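Local coordinates for protein probable TonB-dependent receptor (Pseudomonas aeruginosa, PDB 4K3F) that probably binds methionine in the periplasm as a substrate-binding lipoprotein for uptake, and holds selenomethionine between its two lobes, at residues A[17-21]-A[218-224]; A[25-30]-A[211-215]; A[73-79]-A[198-204]; A[80-84]-A[192-198]. All blocks are in the same frame, centred on the assembly; numbering follows the deposited sequence.

Contact 1: residues A[17-21]-A[218-224]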
loop_
_atom_site.group_PDB
_atom_site.type_symbol
_atom_site.label_atom_id
_atom_site.label_comp_id
_atom_site.label_asym_id
_atom_site.label_seq_id
_atom_site.Cartn_x
_atom_site.Cartn_y
_atom_site.Cartn_z
ATOM N N ILE A 17 13.125 -4.059 -0.940
ATOM C CA ILE A 17 12.948 -5.377 -1.549
ATOM C C ILE A 17 13.667 -5.476 -2.882
ATOM O O ILE A 17 14.369 -6.459 -3.166
ATOM C CB ILE A 17 11.438 -5.678 -1.721
ATOM C CG1 ILE A 17 10.798 -5.902 -0.344
ATOM C CG2 ILE A 17 11.211 -6.880 -2.645
ATOM C CD1 ILE A 17 9.270 -5.872 -0.357
ATOM N N LEU A 18 13.467 -4.463 -3.733
ATOM C CA LEU A 18 14.126 -4.428 -5.021
ATOM C C LEU A 18 15.659 -4.399 -4.938
ATOM O O LEU A 18 16.307 -5.091 -5.747
ATOM C CB LEU A 18 13.564 -3.295 -5.892
ATOM C CG LEU A 18 12.094 -3.455 -6.300
ATOM C CD1 LEU A 18 11.657 -2.166 -6.975
ATOM C CD2 LEU A 18 11.825 -4.635 -7.217
ATOM N N ASN A 19 16.229 -3.682 -3.957
ATOM C CA ASN A 19 17.690 -3.664 -3.777
ATOM C C ASN A 19 18.254 -5.085 -3.458
ATOM O O ASN A 19 19.337 -5.447 -3.896
ATOM C CB ASN A 19 18.097 -2.724 -2.638
ATOM C CG ASN A 19 17.958 -1.248 -2.991
ATOM O OD1 ASN A 19 18.199 -0.848 -4.100
ATOM N ND2 ASN A 19 17.636 -0.437 -1.988
ATOM N N VAL A 20 17.465 -5.864 -2.726
ATOM C CA VAL A 20 17.873 -7.226 -2.335
ATOM C C VAL A 20 17.728 -8.187 -3.514
ATOM O O VAL A 20 18.497 -9.127 -3.603
ATOM C CB VAL A 20 17.071 -7.648 -1.084
ATOM C CG1 VAL A 20 17.260 -9.099 -0.715
ATOM C CG2 VAL A 20 17.481 -6.733 0.072
ATOM N N VAL A 21 16.762 -7.936 -4.422
ATOM C CA VAL A 21 16.593 -8.844 -5.587
ATOM C C VAL A 21 17.590 -8.494 -6.666
ATOM O O VAL A 21 17.892 -9.343 -7.505
ATOM C CB VAL A 21 15.184 -8.939 -6.260
ATOM C CG1 VAL A 21 14.168 -9.566 -5.361
ATOM C CG2 VAL A 21 14.694 -7.630 -6.800
ATOM N N ALA A 218 11.861 -13.736 -9.277
ATOM C CA ALA A 218 12.756 -13.387 -8.150
ATOM C C ALA A 218 11.971 -12.854 -6.976
ATOM O O ALA A 218 12.305 -13.101 -5.815
ATOM C CB ALA A 218 13.804 -12.367 -8.577
ATOM N N LEU A 219 10.878 -12.143 -7.262
ATOM C CA LEU A 219 10.043 -11.562 -6.205
ATOM C C LEU A 219 9.194 -12.600 -5.498
ATOM O O LEU A 219 8.542 -12.257 -4.523
ATOM C CB LEU A 219 9.142 -10.451 -6.758
ATOM C CG LEU A 219 9.903 -9.182 -7.172
ATOM C CD1 LEU A 219 9.032 -8.260 -7.988
ATOM C CD2 LEU A 219 10.387 -8.444 -5.963
ATOM N N HIS A 220 9.161 -13.840 -6.013
ATOM C CA HIS A 220 8.531 -14.983 -5.309
ATOM C C HIS A 220 9.578 -15.935 -4.734
ATOM O O HIS A 220 9.233 -17.037 -4.302
ATOM C CB HIS A 220 7.566 -15.752 -6.213
ATOM C CG HIS A 220 6.242 -15.086 -6.412
ATOM N ND1 HIS A 220 5.156 -15.753 -6.939
ATOM C CD2 HIS A 220 5.805 -13.835 -6.112
ATOM C CE1 HIS A 220 4.113 -14.935 -6.988
ATOM N NE2 HIS A 220 4.484 -13.761 -6.505
ATOM N N SER A 221 10.846 -15.506 -4.691
ATOM C CA SER A 221 11.927 -16.394 -4.290
ATOM C C SER A 221 11.894 -16.607 -2.778
ATOM O O SER A 221 11.400 -15.769 -2.008
ATOM C CB SER A 221 13.286 -15.876 -4.701
ATOM O OG SER A 221 13.603 -14.706 -4.001
ATOM N N ALA A 222 12.416 -17.750 -2.356
ATOM C CA ALA A 222 12.577 -18.032 -0.921
ATOM C C ALA A 222 13.440 -16.982 -0.240
ATOM O O ALA A 222 13.189 -16.620 0.918
ATOM C CB ALA A 222 13.207 -19.390 -0.739
ATOM N N GLU A 223 14.423 -16.448 -0.982
ATOM C CA GLU A 223 15.342 -15.451 -0.424
ATOM C C GLU A 223 14.626 -14.138 -0.135
ATOM O O GLU A 223 14.882 -13.514 0.880
ATOM C CB GLU A 223 16.517 -15.249 -1.369
ATOM C CG GLU A 223 17.434 -16.470 -1.439
ATOM C CD GLU A 223 16.921 -17.586 -2.322
ATOM O OE1 GLU A 223 16.049 -17.351 -3.179
ATOM O OE2 GLU A 223 17.385 -18.731 -2.145
ATOM N N ILE A 224 13.723 -13.709 -1.028
ATOM C CA ILE A 224 12.992 -12.458 -0.834
ATOM C C ILE A 224 11.973 -12.634 0.272
ATOM O O ILE A 224 11.736 -11.728 1.060
ATOM C CB ILE A 224 12.356 -12.015 -2.167
ATOM C CG1 ILE A 224 13.453 -11.469 -3.054
ATOM C CG2 ILE A 224 11.297 -10.973 -1.938
ATOM C CD1 ILE A 224 14.123 -10.206 -2.489
#

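Contact 2: residues A[25-30]-A[211-215]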
loop_
_atom_site.group_PDB
_atom_site.type_symbol
_atom_site.label_atom_id
_atom_site.label_comp_id
_atom_site.label_asym_id
_atom_site.label_seq_id
_atom_site.Cartn_x
_atom_site.Cartn_y
_atom_site.Cartn_z
ATOM N N LEU A 25 19.028 -10.850 -10.006
ATOM C CA LEU A 25 18.694 -10.575 -11.391
ATOM C C LEU A 25 19.930 -10.370 -12.227
ATOM O O LEU A 25 19.989 -10.846 -13.364
ATOM C CB LEU A 25 17.751 -9.375 -11.481
ATOM C CG LEU A 25 16.314 -9.795 -11.172
ATOM C CD1 LEU A 25 15.551 -8.525 -11.169
ATOM C CD2 LEU A 25 15.729 -10.697 -12.243
ATOM N N ALA A 26 20.934 -9.704 -11.676
ATOM C CA ALA A 26 22.204 -9.504 -12.398
ATOM C C ALA A 26 22.774 -10.842 -12.858
ATOM O O ALA A 26 23.298 -10.955 -13.973
ATOM C CB ALA A 26 23.213 -8.764 -11.537
ATOM N N LYS A 27 22.607 -11.869 -12.024
ATOM C CA LYS A 27 23.130 -13.192 -12.350
ATOM C C LYS A 27 22.312 -13.881 -13.439
ATOM O O LYS A 27 22.786 -14.858 -14.003
ATOM C CB LYS A 27 23.163 -14.089 -11.107
ATOM C CG LYS A 27 24.097 -13.569 -10.019
ATOM C CD LYS A 27 25.533 -13.429 -10.489
ATOM C CE LYS A 27 26.485 -13.773 -9.355
ATOM N NZ LYS A 27 27.912 -13.652 -9.756
ATOM N N GLU A 28 21.096 -13.385 -13.725
ATOM C CA GLU A 28 20.266 -13.892 -14.826
ATOM C C GLU A 28 20.233 -12.929 -16.011
ATOM O O GLU A 28 19.328 -13.024 -16.852
ATOM C CB GLU A 28 18.836 -14.060 -14.369
ATOM C CG GLU A 28 18.658 -14.768 -13.072
ATOM C CD GLU A 28 17.209 -14.948 -12.809
ATOM O OE1 GLU A 28 16.645 -15.927 -13.342
ATOM O OE2 GLU A 28 16.633 -14.071 -12.127
ATOM N N GLY A 29 21.184 -12.019 -16.085
ATOM C CA GLY A 29 21.345 -11.163 -17.252
ATOM C C GLY A 29 20.384 -9.985 -17.280
ATOM O O GLY A 29 20.079 -9.447 -18.353
ATOM N N VAL A 30 19.921 -9.557 -16.104
ATOM C CA VAL A 30 19.003 -8.433 -16.020
ATOM C C VAL A 30 19.564 -7.381 -15.116
ATOM O O VAL A 30 19.924 -7.680 -13.985
ATOM C CB VAL A 30 17.606 -8.844 -15.489
ATOM C CG1 VAL A 30 16.760 -7.598 -15.219
ATOM C CG2 VAL A 30 16.941 -9.774 -16.476
ATOM N N ALA A 211 12.851 -10.209 -19.202
ATOM C CA ALA A 211 13.353 -9.527 -18.017
ATOM C C ALA A 211 12.265 -9.353 -16.978
ATOM O O ALA A 211 12.499 -9.555 -15.761
ATOM C CB ALA A 211 13.889 -8.162 -18.400
HETATM N N MSE A 212 11.056 -8.983 -17.447
HETATM C CA MSE A 212 9.950 -8.822 -16.517
HETATM C C MSE A 212 9.646 -10.127 -15.810
HETATM O O MSE A 212 9.355 -10.148 -14.596
HETATM C CB MSE A 212 8.723 -8.254 -17.212
HETATM C CG MSE A 212 7.682 -7.677 -16.250
HETATM SE SE MSE A 212 8.245 -6.007 -15.387
HETATM C CE MSE A 212 8.364 -4.997 -17.058
ATOM N N GLN A 213 9.677 -11.231 -16.546
ATOM C CA GLN A 213 9.362 -12.517 -15.956
ATOM C C GLN A 213 10.409 -12.913 -14.927
ATOM O O GLN A 213 10.053 -13.509 -13.896
ATOM C CB GLN A 213 9.292 -13.630 -17.004
ATOM C CG GLN A 213 8.134 -13.546 -17.996
ATOM C CD GLN A 213 8.184 -14.685 -19.075
ATOM O OE1 GLN A 213 9.237 -15.290 -19.372
ATOM N NE2 GLN A 213 7.025 -14.975 -19.644
ATOM N N LYS A 214 11.674 -12.628 -15.218
ATOM C CA LYS A 214 12.754 -12.956 -14.260
ATOM C C LYS A 214 12.541 -12.143 -12.995
ATOM O O LYS A 214 12.685 -12.687 -11.912
ATOM C CB LYS A 214 14.083 -12.663 -14.879
ATOM C CG LYS A 214 14.489 -13.708 -15.902
ATOM C CD LYS A 214 15.720 -13.330 -16.679
ATOM C CE LYS A 214 16.213 -14.506 -17.533
ATOM N NZ LYS A 214 17.230 -13.986 -18.464
ATOM N N LEU A 215 12.216 -10.849 -13.114
ATOM C CA LEU A 215 11.928 -10.061 -11.899
ATOM C C LEU A 215 10.772 -10.628 -11.112
ATOM O O LEU A 215 10.859 -10.773 -9.895
ATOM C CB LEU A 215 11.655 -8.593 -12.228
ATOM C CG LEU A 215 11.280 -7.656 -11.046
ATOM C CD1 LEU A 215 12.297 -7.599 -9.924
ATOM C CD2 LEU A 215 11.034 -6.235 -11.541
#

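Contact 3: residues A[73-79]-A[198-204]. With MSE (selenomethionine), chain B.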
loop_
_atom_site.group_PDB
_atom_site.type_symbol
_atom_site.label_atom_id
_atom_site.label_comp_id
_atom_site.label_asym_id
_atom_site.label_seq_id
_atom_site.Cartn_x
_atom_site.Cartn_y
_atom_site.Cartn_z
ATOM N N ASP A 73 -3.670 1.991 -19.232
ATOM C CA ASP A 73 -3.868 0.552 -19.363
ATOM C C ASP A 73 -2.694 -0.215 -18.813
ATOM O O ASP A 73 -2.233 -1.218 -19.399
ATOM C CB ASP A 73 -4.253 0.135 -20.790
ATOM C CG ASP A 73 -3.115 0.081 -21.731
ATOM O OD1 ASP A 73 -2.146 0.836 -21.538
ATOM O OD2 ASP A 73 -3.203 -0.732 -22.687
ATOM N N LEU A 74 -2.216 0.216 -17.645
ATOM C CA LEU A 74 -1.185 -0.501 -16.940
ATOM C C LEU A 74 -1.726 -1.839 -16.433
ATOM O O LEU A 74 -2.906 -1.954 -16.114
ATOM C CB LEU A 74 -0.652 0.338 -15.776
ATOM C CG LEU A 74 -0.015 1.657 -16.165
ATOM C CD1 LEU A 74 0.434 2.381 -14.900
ATOM C CD2 LEU A 74 1.131 1.498 -17.126
ATOM N N VAL A 75 -0.854 -2.830 -16.354
ATOM C CA VAL A 75 -1.287 -4.200 -16.045
ATOM C C VAL A 75 -0.432 -4.781 -14.919
ATOM O O VAL A 75 0.798 -4.616 -14.811
ATOM C CB VAL A 75 -1.223 -5.122 -17.311
ATOM C CG1 VAL A 75 -2.261 -4.664 -18.334
ATOM C CG2 VAL A 75 0.152 -5.120 -17.987
ATOM N N ALA A 76 -1.090 -5.555 -14.082
ATOM C CA ALA A 76 -0.401 -6.229 -13.013
ATOM C C ALA A 76 0.411 -7.415 -13.539
ATOM O O ALA A 76 -0.026 -8.134 -14.395
ATOM C CB ALA A 76 -1.435 -6.734 -12.008
ATOM N N VAL A 77 1.582 -7.626 -12.982
ATOM C CA VAL A 77 2.485 -8.722 -13.370
ATOM C C VAL A 77 2.460 -9.849 -12.335
ATOM O O VAL A 77 2.249 -11.039 -12.699
ATOM C CB VAL A 77 3.936 -8.221 -13.544
ATOM C CG1 VAL A 77 4.849 -9.383 -13.954
ATOM C CG2 VAL A 77 3.984 -7.106 -14.574
ATOM N N THR A 78 2.646 -9.489 -11.067
ATOM C CA THR A 78 2.628 -10.463 -9.983
ATOM C C THR A 78 2.456 -9.798 -8.652
ATOM O O THR A 78 2.714 -8.600 -8.513
ATOM C CB THR A 78 3.902 -11.326 -9.972
ATOM O OG1 THR A 78 3.651 -12.523 -9.215
ATOM C CG2 THR A 78 5.103 -10.607 -9.377
ATOM N N GLY A 79 1.970 -10.570 -7.684
ATOM C CA GLY A 79 1.789 -10.094 -6.343
ATOM C C GLY A 79 2.992 -10.432 -5.499
ATOM O O GLY A 79 3.651 -11.451 -5.698
ATOM N N ASN A 198 0.282 -6.023 -2.737
ATOM C CA ASN A 198 1.054 -5.097 -3.578
ATOM C C ASN A 198 1.651 -5.829 -4.777
ATOM O O ASN A 198 2.168 -6.936 -4.639
ATOM C CB ASN A 198 2.155 -4.411 -2.762
ATOM C CG ASN A 198 1.603 -3.283 -1.865
ATOM O OD1 ASN A 198 2.213 -2.230 -1.748
ATOM N ND2 ASN A 198 0.379 -3.490 -1.284
ATOM N N ILE A 199 1.514 -5.211 -5.942
ATOM C CA ILE A 199 1.817 -5.846 -7.190
ATOM C C ILE A 199 2.915 -5.102 -7.959
ATOM O O ILE A 199 3.002 -3.875 -7.957
ATOM C CB ILE A 199 0.553 -5.894 -8.071
ATOM C CG1 ILE A 199 -0.198 -4.543 -8.045
ATOM C CG2 ILE A 199 -0.384 -6.970 -7.536
ATOM C CD1 ILE A 199 -1.293 -4.395 -9.063
ATOM N N LEU A 200 3.669 -5.881 -8.689
ATOM C CA LEU A 200 4.554 -5.356 -9.718
ATOM C C LEU A 200 3.643 -5.026 -10.909
ATOM O O LEU A 200 2.840 -5.866 -11.294
ATOM C CB LEU A 200 5.556 -6.409 -10.119
ATOM C CG LEU A 200 6.433 -6.121 -11.323
ATOM C CD1 LEU A 200 7.373 -5.011 -11.016
ATOM C CD2 LEU A 200 7.234 -7.363 -11.710
ATOM N N VAL A 201 3.814 -3.852 -11.522
ATOM C CA VAL A 201 2.915 -3.343 -12.565
ATOM C C VAL A 201 3.762 -2.924 -13.734
ATOM O O VAL A 201 4.852 -2.330 -13.572
ATOM C CB VAL A 201 2.057 -2.142 -12.021
ATOM C CG1 VAL A 201 1.307 -1.428 -13.144
ATOM C CG2 VAL A 201 1.076 -2.706 -11.016
ATOM N N ALA A 202 3.280 -3.235 -14.919
ATOM C CA ALA A 202 4.000 -2.863 -16.134
ATOM C C ALA A 202 3.010 -2.573 -17.222
ATOM O O ALA A 202 1.920 -2.106 -16.916
ATOM C CB ALA A 202 5.001 -3.978 -16.472
ATOM N N ARG A 203 3.378 -2.784 -18.476
ATOM C CA ARG A 203 2.509 -2.467 -19.606
ATOM C C ARG A 203 2.223 -3.722 -20.423
ATOM O O ARG A 203 2.974 -4.679 -20.350
ATOM C CB ARG A 203 3.234 -1.473 -20.501
ATOM C CG ARG A 203 3.470 -0.121 -19.820
ATOM C CD ARG A 203 3.934 0.980 -20.778
ATOM N NE ARG A 203 5.145 0.547 -21.454
ATOM C CZ ARG A 203 6.393 0.817 -21.080
ATOM N NH1 ARG A 203 6.659 1.717 -20.130
ATOM N NH2 ARG A 203 7.388 0.249 -21.738
ATOM N N PRO A 204 1.178 -3.691 -21.266
ATOM C CA PRO A 204 1.026 -4.829 -22.182
ATOM C C PRO A 204 2.267 -5.195 -22.964
ATOM O O PRO A 204 2.509 -6.379 -23.198
ATOM C CB PRO A 204 -0.122 -4.393 -23.086
ATOM C CG PRO A 204 -0.972 -3.535 -22.163
ATOM C CD PRO A 204 0.036 -2.762 -21.346
HETATM N N MSE B 300 1.889 0.069 0.020
HETATM C CA MSE B 300 0.527 0.674 0.075
HETATM C C MSE B 300 -0.358 -0.304 0.841
HETATM O O MSE B 300 -0.281 -1.514 0.601
HETATM O OXT MSE B 300 -1.158 0.113 1.686
HETATM C CB MSE B 300 -0.041 0.939 -1.329
HETATM C CG MSE B 300 -1.407 1.581 -1.290
HETATM SE SE MSE B 300 -2.145 1.725 -3.105
HETATM C CE MSE B 300 -0.969 3.014 -3.828
#

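Contact 4: residues A[80-84]-A[192-198]. With MSE (selenomethionine), chain B.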
loop_
_atom_site.group_PDB
_atom_site.type_symbol
_atom_site.label_atom_id
_atom_site.label_comp_id
_atom_site.label_asym_id
_atom_site.label_seq_id
_atom_site.Cartn_x
_atom_site.Cartn_y
_atom_site.Cartn_z
ATOM N N VAL A 80 3.315 -9.564 -4.568
ATOM C CA VAL A 80 4.493 -9.722 -3.781
ATOM C C VAL A 80 4.231 -9.821 -2.292
ATOM O O VAL A 80 4.700 -10.762 -1.669
ATOM C CB VAL A 80 5.527 -8.627 -4.072
ATOM C CG1 VAL A 80 6.803 -8.916 -3.290
ATOM C CG2 VAL A 80 5.871 -8.550 -5.552
ATOM N N HIS A 81 3.537 -8.836 -1.714
ATOM C CA HIS A 81 3.359 -8.759 -0.282
ATOM C C HIS A 81 2.108 -8.005 0.082
ATOM O O HIS A 81 1.508 -7.331 -0.766
ATOM C CB HIS A 81 4.566 -8.087 0.396
ATOM C CG HIS A 81 4.678 -6.623 0.119
ATOM N ND1 HIS A 81 5.471 -6.085 -0.868
ATOM C CD2 HIS A 81 4.076 -5.568 0.719
ATOM C CE1 HIS A 81 5.354 -4.772 -0.863
ATOM N NE2 HIS A 81 4.508 -4.435 0.091
ATOM N N ILE A 82 1.725 -8.137 1.343
ATOM C CA ILE A 82 0.580 -7.391 1.881
ATOM C C ILE A 82 1.113 -6.528 3.003
ATOM O O ILE A 82 2.048 -6.936 3.721
ATOM C CB ILE A 82 -0.541 -8.337 2.425
ATOM C CG1 ILE A 82 -0.955 -9.355 1.360
ATOM C CG2 ILE A 82 -1.774 -7.563 2.841
ATOM C CD1 ILE A 82 -0.600 -10.772 1.749
ATOM N N GLU A 83 0.531 -5.349 3.171
ATOM C CA GLU A 83 0.894 -4.404 4.249
ATOM C C GLU A 83 -0.347 -4.120 5.062
ATOM O O GLU A 83 -1.026 -3.138 4.812
ATOM C CB GLU A 83 1.369 -3.063 3.662
ATOM C CG GLU A 83 2.642 -3.141 2.886
ATOM C CD GLU A 83 3.007 -1.850 2.148
ATOM O OE1 GLU A 83 2.475 -0.727 2.437
ATOM O OE2 GLU A 83 3.825 -1.980 1.255
ATOM N N PRO A 84 -0.672 -4.979 6.036
ATOM C CA PRO A 84 -1.915 -4.740 6.776
ATOM C C PRO A 84 -1.996 -3.321 7.340
ATOM O O PRO A 84 -1.071 -2.846 8.017
ATOM C CB PRO A 84 -1.878 -5.799 7.861
ATOM C CG PRO A 84 -1.141 -6.916 7.206
ATOM C CD PRO A 84 -0.042 -6.237 6.400
ATOM N N SER A 192 -4.216 -10.180 7.130
ATOM C CA SER A 192 -3.396 -10.178 5.909
ATOM C C SER A 192 -4.048 -10.857 4.710
ATOM O O SER A 192 -3.519 -10.761 3.611
ATOM C CB SER A 192 -2.054 -10.820 6.177
ATOM O OG SER A 192 -2.264 -12.148 6.633
ATOM N N ASP A 193 -5.161 -11.565 4.914
ATOM C CA ASP A 193 -5.924 -12.118 3.789
ATOM C C ASP A 193 -6.919 -11.097 3.270
ATOM O O ASP A 193 -8.067 -11.048 3.691
ATOM C CB ASP A 193 -6.645 -13.403 4.197
ATOM C CG ASP A 193 -5.847 -14.641 3.851
ATOM O OD1 ASP A 193 -4.597 -14.599 3.962
ATOM O OD2 ASP A 193 -6.471 -15.649 3.457
ATOM N N SER A 194 -6.445 -10.240 2.386
ATOM C CA SER A 194 -7.160 -9.020 2.059
ATOM C C SER A 194 -7.120 -8.774 0.569
ATOM O O SER A 194 -6.388 -9.448 -0.167
ATOM C CB SER A 194 -6.545 -7.824 2.811
ATOM O OG SER A 194 -5.308 -7.412 2.212
ATOM N N PRO A 195 -7.862 -7.754 0.129
ATOM C CA PRO A 195 -7.759 -7.331 -1.290
ATOM C C PRO A 195 -6.457 -6.643 -1.694
ATOM O O PRO A 195 -6.338 -6.229 -2.840
ATOM C CB PRO A 195 -8.938 -6.333 -1.446
ATOM C CG PRO A 195 -9.895 -6.731 -0.364
ATOM C CD PRO A 195 -9.022 -7.151 0.801
ATOM N N TYR A 196 -5.526 -6.449 -0.761
ATOM C CA TYR A 196 -4.509 -5.410 -0.932
ATOM C C TYR A 196 -3.065 -5.890 -1.126
ATOM O O TYR A 196 -2.096 -5.182 -0.800
ATOM C CB TYR A 196 -4.598 -4.368 0.183
ATOM C CG TYR A 196 -5.999 -3.843 0.350
ATOM C CD1 TYR A 196 -6.610 -3.066 -0.640
ATOM C CD2 TYR A 196 -6.774 -4.214 1.450
ATOM C CE1 TYR A 196 -7.896 -2.607 -0.517
ATOM C CE2 TYR A 196 -8.076 -3.759 1.568
ATOM C CZ TYR A 196 -8.633 -2.978 0.585
ATOM O OH TYR A 196 -9.911 -2.557 0.718
ATOM N N VAL A 197 -2.911 -7.037 -1.768
ATOM C CA VAL A 197 -1.578 -7.455 -2.150
ATOM C C VAL A 197 -0.954 -6.403 -3.054
ATOM O O VAL A 197 -1.597 -5.877 -3.960
ATOM C CB VAL A 197 -1.613 -8.812 -2.873
ATOM C CG1 VAL A 197 -0.251 -9.197 -3.395
ATOM C CG2 VAL A 197 -2.176 -9.883 -1.957
ATOM N N ASN A 198 0.282 -6.023 -2.737
ATOM C CA ASN A 198 1.054 -5.097 -3.578
ATOM C C ASN A 198 1.651 -5.829 -4.777
ATOM O O ASN A 198 2.168 -6.936 -4.639
ATOM C CB ASN A 198 2.155 -4.411 -2.762
ATOM C CG ASN A 198 1.603 -3.283 -1.865
ATOM O OD1 ASN A 198 2.213 -2.230 -1.748
ATOM N ND2 ASN A 198 0.379 -3.490 -1.284
HETATM N N MSE B 300 1.889 0.069 0.020
HETATM C CA MSE B 300 0.527 0.674 0.075
HETATM C C MSE B 300 -0.358 -0.304 0.841
HETATM O O MSE B 300 -0.281 -1.514 0.601
HETATM O OXT MSE B 300 -1.158 0.113 1.686
HETATM C CB MSE B 300 -0.041 0.939 -1.329
HETATM C CG MSE B 300 -1.407 1.581 -1.290
HETATM SE SE MSE B 300 -2.145 1.725 -3.105
HETATM C CE MSE B 300 -0.969 3.014 -3.828
HETATM O O HOH W 1 -1.419 -3.824 1.597
#

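Contact 1: residues A[17-21]-A[218-224]
Leu219 meets helix 11-26 through a single branch. Its CD2 methyl lies 3.8 Å from Ile17 CG2, 4.0 Å from Val21 CG1 and, more loosely, 4.3 Å from Leu18 CD2, so one methyl is shared by three residues on the same helical face. With CG beside the backbone N and opposite the carbonyl carbon (chi1 -70°), the end of Leu219 comes closer to the helix than the direction of its CB would suggest. Ile224 is the second point of contact. Its chain slides past Val20 in the opposite direction, CD1 reaching Val20 CG1 at 3.8 Å, and it crosses Ile17 at about a right angle, where the two CG2 methyls are 4.2 Å apart. The modelled approach of Ile224 CD1 to Val21 CG1 is shorter than carbon atoms allow and is doubtful.

Behind this shell, a type I turn from Ala218 to Ser221, followed by the cap of helix 222-232, brings Leu219 and Ile224 to the same side. Ser221 is the N-cap. Its OG accepts from Ile224 N at 3.1 Å (155° at the hydrogen) and donates to Ala218 O at 2.7 Å, in the carbonyl plane; Ser221 N is a second donor to that oxygen. Further out, Phe227 and Ile228 pack on Ile17, Leu32 packs on Val21, and His220 NE2 is hydrogen-bonded to Gly79 O.

Leu219 and Ile224 offer helix 11-26 an aliphatic face, while Ser221 satisfies polar groups of the turn locally. Cohesion should therefore come from burial and fit of branched side chains, without directional bonds between the segments.

Contact 2: residues A[25-30]-A[211-215]
Lys214 supplies the polar link of this contact: NZ donates to Glu28 O at 2.8 Å, approaching nearly along the C=O axis (164° at the oxygen). Its chain is extended beyond CG, which carries the ammonium from helix 210-218 to the chain just after helix 11-26. NZ also forms a salt bridge with Asp210, while the Glu28 carboxylate lies beside the aliphatic start of Lys214, its oxygens not in contact with NZ.

Apolar contacts surround the lysine stem and continue along the helix. Glu28 and Lys214 slide past each other in opposite directions, with Glu28 CB 3.9 Å from Lys214 CD. Val30 CG2 meets that same CD at 3.8 Å and also rests on Ala211 CB at 4.0 Å. Leu25 divides its two methyls: CD1 touches Leu215 CD1 at 3.6 Å, and CD2 lies 3.7 Å from Lys214 CB.

Backbone bonds fix the acceptor's reversal. A Schellman motif ends helix 11-26, with Val30 N bonded to Leu25 O at 3.0 Å and Gly29 N to Ala26 O at 3.2 Å; Gly29 takes the C-prime place with a positive phi of 80°.

Beyond the pair, Leu25 and Leu215 both pack on Leu32 of strand 30-36, Leu215 also reaches Leu5 of strand 3-9 and Leu200 of strand 198-202, and Ala211 and Val30 touch Glu3. The contact thus brings the end of helix 11-26 against helix 210-218 over these strands.

Contact 3: residues A[73-79]-A[198-204]
Val77 and Leu200 lie side by side and point the same way, Val77 CG1 being 3.8 Å from Leu200 CD2, while the other Val77 branch, CG2, rests on the Ala202 methyl. This face of the sheet is covered by helix 210-218: Ala216 touches Val77, Leu215 touches Leu200 and Met212 touches Ala202. On the reverse face, Ala76 CB meets Ile199 CD1 at 3.8 Å. Ile199 reaches it with CG1 between its own backbone N and carbonyl carbon (chi1 44°). Nearby, Leu74 CB approaches Val201 CG1 at 3.7 Å, and Leu63 of helix 60-70 packs on both Leu74 and Ile199.

The backbone explains the pairing. Val75 and Ala202 form an antiparallel hydrogen-bonded pair; Val75 N reaches Ala202 O at 2.9 Å in a straight bond (173°), although the donor stands above that carbonyl plane. Val77 N then donates to Leu200 O at 2.7 Å, and Leu200 N to Thr78 O at 2.9 Å. Two residues, Val77 and Thr78, thus face the single Leu200, and the helix-like psi of Val77 (-51°) fits a classic beta bulge.

At the ligand end of this pairing, Asn198 turns its amide to the bound selenomethionine, whose N donates to OD1 at 2.9 Å, while ND2 donates to its carboxylate O at 2.8 Å. One amide thus reads both ends of the amino-acid backbone. Among the core strands, 198-202 alone runs against its neighbours, in the order 2-1-3-5-4, which matches type II periplasmic binding proteins, with the ligand near its end.

Contact 4: residues A[80-84]-A[192-198]
Asn198 CB sits over one face of the His81 imidazole, 3.9 Å from the ring centroid and 20° off its normal, a CH-pi contact; ring and amide planes differ by 32°. At the ring's edge, in its plane, lies Glu83 CG. His81 NE2 donates to Glu83 OE2 at 2.8 Å, again in the ring plane, and OE2 accepts with its anti lone pair. Pro195 CB covers one face of the Tyr196 ring, and Arg115 makes a cation-pi contact with Tyr196.

Glu83 presents OE1 to the ligand amino group, which donates to it at 2.6 Å. The carboxylate and the Asn198 amide, their planes 37° apart, share that amine. Its charge, and the donors His81 NE2 (to OE2) and His14 NE2 (to OD1), probably ease the approach of Glu83 OE2 to Asn198 OD1.

Segment 80-84 covers the end of strand 75-82 and leads toward 86-88; 192-198 returns from 188-189 toward 198-202, two links between the sheets, consistent with the hinge of a two-lobed binding protein. They are joined by Val80 N to Asn198 O (2.9 Å) and Asn198 N to His81 O (2.7 Å). Alongside, Ile82 CG1 packs on Val197 CG2 at 3.6 Å, and Ile82 CG2 touches Ser194 OG; that oxygen accepts from Tyr196 N in an ST turn. One water accepts from Glu83 N at 2.9 Å, within bonding range of Tyr196 O and the ligand carboxylate.

The four contacts are nested along the chain: contact 4 inside 3, 3 inside 2 and 2 inside 1, so the N-terminal part of the chain repeatedly meets its C-terminal part. Contacts 1 and 2, their centres about 11 Å apart, share helix 11-26 and meet through Leu215 with Leu18 and Val21. Contacts 3 and 4, about 15 Å apart, follow strand 75-82, share Asn198 and both touch selenomethionine. Met212 and Leu215 connect contact 2 to the strands of contact 3, and Ile17 of contact 1 packs on His81 of contact 4. Together they run from the helical layer of one lobe through its six-stranded sheet to the interlobe ligand site.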